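Side-chain contacts in BpsB (PgaB), Poly-beta-1,6-N-acetyl-D-glucosamine N-deacetylase (PDB 5BU6), which removes acetyl groups from the N-acetylglucosamine residues of the biofilm polysaccharide poly-beta-1,6-N-acetyl-D-glucosamine, as a family 4 carbohydrate esterase: residues Gly247-Asp252 with Thr256-Ser261; Gln178-Pro181 with Tyr186-Asp189; Ala30-Gln35 with Trp220-His225. The protein carries 5 engineered substitutions. One frame throughout, in Å; residues are numbered along the deposited sequence.

Contact 1: Gly247-Asp252 with Thr256-Ser261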
loop_
_atom_site.group_PDB
_atom_site.type_symbol
_atom_site.label_atom_id
_atom_site.label_comp_id
_atom_site.label_asym_id
_atom_site.label_seq_id
_atom_site.Cartn_x
_atom_site.Cartn_y
_atom_site.Cartn_z
ATOM N N GLY A 247 8.380 0.036 -13.287
ATOM C CA GLY A 247 8.193 0.149 -14.714
ATOM C C GLY A 247 6.961 0.951 -15.029
ATOM O O GLY A 247 6.190 1.285 -14.133
ATOM N N PRO A 248 6.778 1.283 -16.310
ATOM C CA PRO A 248 5.594 2.042 -16.698
ATOM C C PRO A 248 4.373 1.145 -16.691
ATOM O O PRO A 248 4.471 -0.034 -17.019
ATOM C CB PRO A 248 5.936 2.517 -18.115
ATOM C CG PRO A 248 6.813 1.426 -18.656
ATOM C CD PRO A 248 7.601 0.895 -17.473
ATOM N N ASN A 249 3.234 1.691 -16.303
ATOM C CA ASN A 249 1.990 0.954 -16.441
ATOM C C ASN A 249 1.383 1.262 -17.786
ATOM O O ASN A 249 0.564 2.173 -17.918
ATOM C CB ASN A 249 1.023 1.305 -15.337
ATOM C CG ASN A 249 1.534 0.876 -13.994
ATOM O OD1 ASN A 249 1.495 -0.311 -13.650
ATOM N ND2 ASN A 249 2.054 1.825 -13.240
ATOM N N THR A 250 1.810 0.497 -18.776
ATOM C CA THR A 250 1.332 0.652 -20.135
ATOM C C THR A 250 -0.045 -0.018 -20.231
ATOM O O THR A 250 -0.453 -0.714 -19.304
ATOM C CB THR A 250 2.347 0.054 -21.133
ATOM O OG1 THR A 250 2.591 -1.317 -20.801
ATOM C CG2 THR A 250 3.663 0.832 -21.081
ATOM N N PRO A 251 -0.780 0.214 -21.333
ATOM C CA PRO A 251 -2.139 -0.339 -21.424
ATOM C C PRO A 251 -2.243 -1.863 -21.302
ATOM O O PRO A 251 -3.309 -2.344 -20.940
ATOM C CB PRO A 251 -2.596 0.106 -22.824
ATOM C CG PRO A 251 -1.860 1.359 -23.065
ATOM C CD PRO A 251 -0.507 1.161 -22.431
ATOM N N ASP A 252 -1.181 -2.604 -21.613
ATOM C CA ASP A 252 -1.224 -4.061 -21.503
ATOM C C ASP A 252 -1.045 -4.577 -20.063
ATOM O O ASP A 252 -1.249 -5.760 -19.797
ATOM C CB ASP A 252 -0.165 -4.690 -22.405
ATOM C CG ASP A 252 1.237 -4.254 -22.047
ATOM O OD1 ASP A 252 1.421 -3.058 -21.740
ATOM O OD2 ASP A 252 2.154 -5.106 -22.071
ATOM N N THR A 256 -4.608 -5.289 -11.876
ATOM C CA THR A 256 -4.311 -6.183 -10.758
ATOM C C THR A 256 -2.810 -6.279 -10.503
ATOM O O THR A 256 -2.387 -6.791 -9.469
ATOM C CB THR A 256 -4.826 -7.599 -11.021
ATOM O OG1 THR A 256 -4.256 -8.062 -12.252
ATOM C CG2 THR A 256 -6.357 -7.619 -11.122
ATOM N N GLN A 257 -2.013 -5.806 -11.460
ATOM C CA GLN A 257 -0.557 -5.946 -11.405
ATOM C C GLN A 257 0.165 -4.612 -11.562
ATOM O O GLN A 257 1.219 -4.540 -12.208
ATOM C CB GLN A 257 -0.065 -6.901 -12.503
ATOM C CG GLN A 257 -0.790 -8.223 -12.584
ATOM C CD GLN A 257 -0.502 -9.104 -11.397
ATOM O OE1 GLN A 257 0.608 -9.090 -10.852
ATOM N NE2 GLN A 257 -1.506 -9.865 -10.969
ATOM N N ILE A 258 -0.376 -3.569 -10.950
ATOM C CA ILE A 258 0.174 -2.223 -11.096
ATOM C C ILE A 258 1.624 -2.121 -10.575
ATOM O O ILE A 258 1.945 -2.585 -9.477
ATOM C CB ILE A 258 -0.733 -1.207 -10.381
ATOM C CG1 ILE A 258 -2.090 -1.106 -11.107
ATOM C CG2 ILE A 258 -0.102 0.175 -10.326
ATOM C CD1 ILE A 258 -3.053 -0.156 -10.398
ATOM N N ARG A 259 2.481 -1.531 -11.403
ATOM C CA ARG A 259 3.895 -1.335 -11.115
ATOM C C ARG A 259 4.141 -0.044 -10.340
ATOM O O ARG A 259 3.499 0.962 -10.604
ATOM C CB ARG A 259 4.688 -1.298 -12.429
ATOM C CG ARG A 259 4.562 -2.587 -13.196
ATOM C CD ARG A 259 4.942 -2.430 -14.649
ATOM N NE ARG A 259 4.936 -3.725 -15.311
ATOM C CZ ARG A 259 5.114 -3.897 -16.615
ATOM N NH1 ARG A 259 5.292 -2.847 -17.406
ATOM N NH2 ARG A 259 5.099 -5.119 -17.121
ATOM N N ARG A 260 5.086 -0.052 -9.407
ATOM C CA ARG A 260 5.449 1.204 -8.769
ATOM C C ARG A 260 6.903 1.254 -8.361
ATOM O O ARG A 260 7.568 0.220 -8.237
ATOM C CB ARG A 260 4.572 1.464 -7.553
ATOM C CG ARG A 260 4.821 0.577 -6.403
ATOM C CD ARG A 260 3.495 0.362 -5.609
ATOM N NE ARG A 260 3.763 -0.562 -4.517
ATOM C CZ ARG A 260 3.671 -0.254 -3.228
ATOM N NH1 ARG A 260 3.253 0.947 -2.857
ATOM N NH2 ARG A 260 3.966 -1.165 -2.315
ATOM N N SER A 261 7.382 2.475 -8.180
ATOM C CA SER A 261 8.747 2.728 -7.742
ATOM C C SER A 261 8.664 3.169 -6.303
ATOM O O SER A 261 7.674 3.759 -5.895
ATOM C CB SER A 261 9.420 3.787 -8.605
ATOM O OG SER A 261 9.614 3.293 -9.918
HETATM O O HOH W 1 5.252 2.859 -12.024
HETATM O O HOH W 2 7.847 2.957 -11.782
#
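The side-chain amide of N249 lies against the backbone of R259 and pairs with both of its polar groups. R259 N donates to N249 OD1 at 2.7 Å, in the carbonyl plane and on a lone pair, with an N-H...O angle of 168°. In return N249 ND2 donates a hydrogen bond to R259 O at 3.1 Å, and that oxygen lies close to the plane of the amide. With one bond at OD1 and one at ND2, the rotation of the amide is fixed, and F13 O, a second acceptor for ND2, supports the same orientation.

A hydrogen bond from the charged side chain of R259 runs the other way, to the backbone of 247-252. Its chain is extended from CG to NE, with CG anti to the carbonyl carbon (chi1 -61°), carrying the guanidinium alongside P248. There NH1 meets P248 O at 3.0 Å, nearly in line with the C=O bond but 19° out of the guanidinium plane.

Water provides a third link. One molecule donates to both G247 O, at 2.8 Å, and R259 O, at 2.9 Å, so R259 O accepts from the N249 amide and from this water.

The remaining contacts are carbon against oxygen: R259 CB lies 3.4 Å from G247 O, and I258 CG2 beside N249 OD1. Behind them I258 packs on V15 of strand 14-20 and on strand 240-242. The whole is a loop folded back on itself and held by a side-chain amide paired with a backbone N-H and C=O, leading into strand 261-266 of the parallel sheet.

Contact 2: Gln178-Pro181 with Tyr186-Asp189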
loop_
_atom_site.group_PDB
_atom_site.type_symbol
_atom_site.label_atom_id
_atom_site.label_comp_id
_atom_site.label_asym_id
_atom_site.label_seq_id
_atom_site.Cartn_x
_atom_site.Cartn_y
_atom_site.Cartn_z
ATOM N N GLN A 178 2.457 -21.084 5.214
ATOM C CA GLN A 178 3.208 -21.009 6.459
ATOM C C GLN A 178 3.297 -22.353 7.187
ATOM O O GLN A 178 2.387 -23.187 7.131
ATOM C CB GLN A 178 2.604 -19.953 7.388
ATOM C CG GLN A 178 1.303 -20.365 8.051
ATOM C CD GLN A 178 0.804 -19.331 9.041
ATOM O OE1 GLN A 178 1.576 -18.513 9.544
ATOM N NE2 GLN A 178 -0.493 -19.365 9.330
ATOM N N TYR A 179 4.417 -22.546 7.870
ATOM C CA TYR A 179 4.657 -23.755 8.637
ATOM C C TYR A 179 3.994 -23.657 10.020
ATOM O O TYR A 179 4.186 -22.675 10.738
ATOM C CB TYR A 179 6.165 -23.991 8.750
ATOM C CG TYR A 179 6.542 -25.194 9.566
ATOM C CD1 TYR A 179 6.386 -26.474 9.059
ATOM C CD2 TYR A 179 7.060 -25.050 10.849
ATOM C CE1 TYR A 179 6.733 -27.581 9.811
ATOM C CE2 TYR A 179 7.410 -26.146 11.602
ATOM C CZ TYR A 179 7.243 -27.409 11.082
ATOM O OH TYR A 179 7.588 -28.506 11.830
ATOM N N LEU A 180 3.204 -24.668 10.379
ATOM C CA LEU A 180 2.454 -24.658 11.638
ATOM C C LEU A 180 3.048 -25.593 12.685
ATOM O O LEU A 180 2.891 -26.811 12.595
ATOM C CB LEU A 180 0.996 -25.039 11.390
ATOM C CG LEU A 180 0.314 -24.201 10.314
ATOM C CD1 LEU A 180 -1.109 -24.678 10.097
ATOM C CD2 LEU A 180 0.350 -22.733 10.701
ATOM N N PRO A 181 3.724 -25.016 13.689
ATOM C CA PRO A 181 4.366 -25.769 14.775
ATOM C C PRO A 181 3.378 -26.622 15.573
ATOM O O PRO A 181 3.738 -27.708 16.029
ATOM C CB PRO A 181 4.966 -24.668 15.657
ATOM C CG PRO A 181 5.128 -23.497 14.742
ATOM C CD PRO A 181 3.958 -23.567 13.813
ATOM N N TYR A 186 2.798 -27.805 7.147
ATOM C CA TYR A 186 2.527 -26.565 6.418
ATOM C C TYR A 186 1.018 -26.399 6.241
ATOM O O TYR A 186 0.273 -27.373 6.271
ATOM C CB TYR A 186 3.222 -26.556 5.041
ATOM C CG TYR A 186 4.738 -26.617 5.084
ATOM C CD1 TYR A 186 5.498 -25.464 5.256
ATOM C CD2 TYR A 186 5.406 -27.821 4.950
ATOM C CE1 TYR A 186 6.885 -25.519 5.304
ATOM C CE2 TYR A 186 6.788 -27.887 4.996
ATOM C CZ TYR A 186 7.524 -26.735 5.173
ATOM O OH TYR A 186 8.903 -26.807 5.218
ATOM N N GLU A 187 0.569 -25.157 6.087
ATOM C CA GLU A 187 -0.781 -24.888 5.602
ATOM C C GLU A 187 -0.997 -25.545 4.253
ATOM O O GLU A 187 -0.129 -25.467 3.393
ATOM C CB GLU A 187 -1.020 -23.382 5.447
ATOM C CG GLU A 187 -1.247 -22.645 6.735
ATOM C CD GLU A 187 -1.584 -21.185 6.499
ATOM O OE1 GLU A 187 -1.005 -20.584 5.568
ATOM O OE2 GLU A 187 -2.431 -20.649 7.243
ATOM N N ASN A 188 -2.153 -26.165 4.050
ATOM C CA ASN A 188 -2.506 -26.640 2.719
ATOM C C ASN A 188 -3.093 -25.490 1.902
ATOM O O ASN A 188 -3.279 -24.383 2.417
ATOM C CB ASN A 188 -3.491 -27.816 2.790
ATOM C CG ASN A 188 -4.821 -27.435 3.431
ATOM O OD1 ASN A 188 -5.499 -26.513 2.981
ATOM N ND2 ASN A 188 -5.205 -28.162 4.474
ATOM N N ASP A 189 -3.391 -25.754 0.636
ATOM C CA ASP A 189 -3.863 -24.716 -0.273
ATOM C C ASP A 189 -5.187 -24.104 0.178
ATOM O O ASP A 189 -5.347 -22.891 0.149
ATOM C CB ASP A 189 -3.989 -25.278 -1.690
ATOM C CG ASP A 189 -2.636 -25.513 -2.340
ATOM O OD1 ASP A 189 -1.697 -24.734 -2.055
ATOM O OD2 ASP A 189 -2.510 -26.474 -3.133
#
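A small two-stranded antiparallel hairpin, strands 179-180 and 185-186, is the setting in which Y179 faces Y186 as a non-hydrogen-bonded pair, their CA atoms 4.2 Å apart. Both side chains leave the same face of the hairpin, and their rings form a T-shaped (edge-to-face) pair with centroids 5.3 Å apart and planes at 66°. Y179 supplies the edge: its CD1 stands 3.9 Å above the plane of the Y186 ring, over the centre. Y179 CG, anti to the backbone N, sends its ring out over that of Y186. P166 touches both tyrosines.

Beyond the tyrosine pair, E187 N donates to Q178 O at 2.9 Å with an N-H...O angle of 165°. The same oxygen receives a longer CA-H...O contact from Y186 CA, at 3.5 Å.

On the side of Q178 and E187, the two extended chains run past each other at a slant, Q178 CG coming within 3.4 Å of E187 CD. Q178 NE2 makes a weak hydrogen bond to E187 OE2 at 3.1 Å, the amide and carboxylate planes being 64° apart. The stronger partner of that carboxylate is R195 of helix 189-211, whose NE forms a salt bridge with OE2. L180 CD1 adds a contact with E187 CG at 3.9 Å. The arrangement is typical of a short beta-hairpin with a cross-strand aromatic pair, its second strand leading into helix 189-211, where N188 serves as N-cap.

Contact 3: Ala30-Gln35 with Trp220-His225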
loop_
_atom_site.group_PDB
_atom_site.type_symbol
_atom_site.label_atom_id
_atom_site.label_comp_id
_atom_site.label_asym_id
_atom_site.label_seq_id
_atom_site.Cartn_x
_atom_site.Cartn_y
_atom_site.Cartn_z
ATOM N N ALA A 30 11.648 -9.909 3.315
ATOM C CA ALA A 30 11.168 -9.258 2.108
ATOM C C ALA A 30 12.312 -9.074 1.126
ATOM O O ALA A 30 13.479 -9.001 1.520
ATOM C CB ALA A 30 10.528 -7.924 2.436
ATOM N N ASP A 31 11.969 -9.009 -0.155
ATOM C CA ASP A 31 12.947 -8.754 -1.199
ATOM C C ASP A 31 12.634 -7.413 -1.847
ATOM O O ASP A 31 12.059 -7.349 -2.936
ATOM C CB ASP A 31 12.939 -9.878 -2.235
ATOM C CG ASP A 31 14.232 -9.957 -3.017
ATOM O OD1 ASP A 31 15.309 -9.789 -2.405
ATOM O OD2 ASP A 31 14.171 -10.187 -4.243
ATOM N N MET A 32 13.002 -6.339 -1.159
ATOM C CA MET A 32 12.653 -4.997 -1.599
ATOM C C MET A 32 13.481 -4.586 -2.808
ATOM O O MET A 32 14.533 -5.170 -3.066
ATOM C CB MET A 32 12.838 -3.994 -0.455
ATOM C CG MET A 32 12.102 -4.375 0.824
ATOM S SD MET A 32 10.372 -4.828 0.553
ATOM C CE MET A 32 9.541 -3.519 1.452
ATOM N N PRO A 33 12.986 -3.599 -3.572
ATOM C CA PRO A 33 13.778 -2.953 -4.628
ATOM C C PRO A 33 14.981 -2.190 -4.070
ATOM O O PRO A 33 14.928 -1.645 -2.966
ATOM C CB PRO A 33 12.782 -1.989 -5.277
ATOM C CG PRO A 33 11.439 -2.574 -4.975
ATOM C CD PRO A 33 11.568 -3.198 -3.623
ATOM N N ASP A 34 16.053 -2.156 -4.851
ATOM C CA ASP A 34 17.307 -1.523 -4.452
ATOM C C ASP A 34 17.166 -0.023 -4.147
ATOM O O ASP A 34 16.570 0.723 -4.923
ATOM C CB ASP A 34 18.340 -1.735 -5.556
ATOM C CG ASP A 34 19.681 -1.136 -5.222
ATOM O OD1 ASP A 34 20.062 -1.149 -4.031
ATOM O OD2 ASP A 34 20.356 -0.657 -6.155
ATOM N N GLN A 35 17.725 0.411 -3.021
ATOM C CA GLN A 35 17.654 1.815 -2.616
ATOM C C GLN A 35 19.034 2.467 -2.584
ATOM O O GLN A 35 19.160 3.674 -2.375
ATOM C CB GLN A 35 17.005 1.945 -1.234
ATOM C CG GLN A 35 15.588 1.417 -1.133
ATOM C CD GLN A 35 14.554 2.409 -1.630
ATOM O OE1 GLN A 35 14.763 3.097 -2.630
ATOM N NE2 GLN A 35 13.431 2.491 -0.927
ATOM N N TRP A 220 -0.036 -4.664 -1.781
ATOM C CA TRP A 220 0.524 -5.850 -1.158
ATOM C C TRP A 220 1.752 -5.482 -0.318
ATOM O O TRP A 220 2.695 -4.929 -0.846
ATOM C CB TRP A 220 0.902 -6.869 -2.245
ATOM C CG TRP A 220 -0.310 -7.415 -3.021
ATOM C CD1 TRP A 220 -0.670 -7.126 -4.325
ATOM C CD2 TRP A 220 -1.270 -8.353 -2.539
ATOM N NE1 TRP A 220 -1.812 -7.822 -4.665
ATOM C CE2 TRP A 220 -2.204 -8.582 -3.588
ATOM C CE3 TRP A 220 -1.450 -9.020 -1.310
ATOM C CZ2 TRP A 220 -3.283 -9.452 -3.448
ATOM C CZ3 TRP A 220 -2.531 -9.886 -1.176
ATOM C CH2 TRP A 220 -3.439 -10.085 -2.236
ATOM N N PRO A 221 1.744 -5.820 0.986
ATOM C CA PRO A 221 2.972 -5.636 1.772
ATOM C C PRO A 221 4.163 -6.316 1.134
ATOM O O PRO A 221 4.033 -7.450 0.656
ATOM C CB PRO A 221 2.627 -6.289 3.118
ATOM C CG PRO A 221 1.132 -6.067 3.244
ATOM C CD PRO A 221 0.612 -6.257 1.819
ATOM N N TYR A 222 5.300 -5.614 1.124
ATOM C CA TYR A 222 6.544 -6.138 0.604
ATOM C C TYR A 222 6.429 -6.536 -0.873
ATOM O O TYR A 222 7.297 -7.226 -1.383
ATOM C CB TYR A 222 7.013 -7.336 1.432
ATOM C CG TYR A 222 6.872 -7.125 2.923
ATOM C CD1 TYR A 222 7.670 -6.205 3.592
ATOM C CD2 TYR A 222 5.938 -7.846 3.663
ATOM C CE1 TYR A 222 7.543 -6.005 4.954
ATOM C CE2 TYR A 222 5.807 -7.659 5.028
ATOM C CZ TYR A 222 6.612 -6.738 5.666
ATOM O OH TYR A 222 6.492 -6.541 7.014
ATOM N N GLY A 223 5.377 -6.081 -1.549
ATOM C CA GLY A 223 5.120 -6.480 -2.927
ATOM C C GLY A 223 4.861 -7.972 -3.093
ATOM O O GLY A 223 4.991 -8.519 -4.195
ATOM N N ALA A 224 4.495 -8.644 -2.000
ATOM C CA ALA A 224 4.383 -10.102 -2.024
ATOM C C ALA A 224 2.978 -10.569 -2.390
ATOM O O ALA A 224 2.006 -10.319 -1.674
ATOM C CB ALA A 224 4.792 -10.689 -0.705
ATOM N N HIS A 225 2.888 -11.257 -3.521
ATOM C CA HIS A 225 1.609 -11.744 -4.007
ATOM C C HIS A 225 1.878 -12.835 -5.028
ATOM O O HIS A 225 3.010 -12.993 -5.506
ATOM C CB HIS A 225 0.787 -10.596 -4.612
ATOM C CG HIS A 225 1.259 -10.168 -5.965
ATOM N ND1 HIS A 225 2.508 -9.624 -6.182
ATOM C CD2 HIS A 225 0.666 -10.239 -7.179
ATOM C CE1 HIS A 225 2.662 -9.372 -7.469
ATOM N NE2 HIS A 225 1.559 -9.738 -8.098
#
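Y222 has the largest surface buried here, and both residues that reach it from 30-35 touch the same ring atom, CD1. From A30 comes the methyl CB, 3.5 Å from Y222 CD1 and 3.7 Å from Y222 CB; it approaches obliquely, against the root of the ring. M32 contributes its methyl end: CE lies 3.9 Å from Y222 CD1, at the ring edge and near its plane, while SD rests 4.0 Å from Y222 CA. The chain of M32 is bent at chi2 (-49°) and again at chi3, which brings the methyl round to Y222. These contacts are entirely apolar, and the high B-factors of A30 make its part less certain than that of M32.

The Y222 ring also makes edge-to-face pairs with F29 and with H159, a nickel ligand. The side chain of Y222 is about 6 Å from a bound nickel ion, and its pairing with H159 places the contact beside the metal site of D84, H154 and H159.

In the fold, 220-225 is the turn between strand 217-219 and helix 227-235, with W220 packed on that helix. The segment 30-35 belongs to the long loop linking strand 14-20 to strand 41-42, both in the parallel sheet.

From the N terminus, strand 14-20 leads into the loop that carries 30-35, one half of contact 3, whose partner 220-225 comes 185 residues later. Contact 3 thus closes a very long loop, tying the loop after strand 14-20 to the one between strand 217-219 and helix 227-235. Contact 2 is nested within it as a local hairpin just before helix 189-211, with nearest atoms about 12 Å away. Contact 1 follows in series, closing a short loop between strands 240-242 and 261-266. Contacts 1 and 3 touch where Q257 OE1 and H225 NE2 lie 3.0 Å apart, a probable hydrogen bond. Contact 2 stands remote from contact 1, their centres about 32 Å apart.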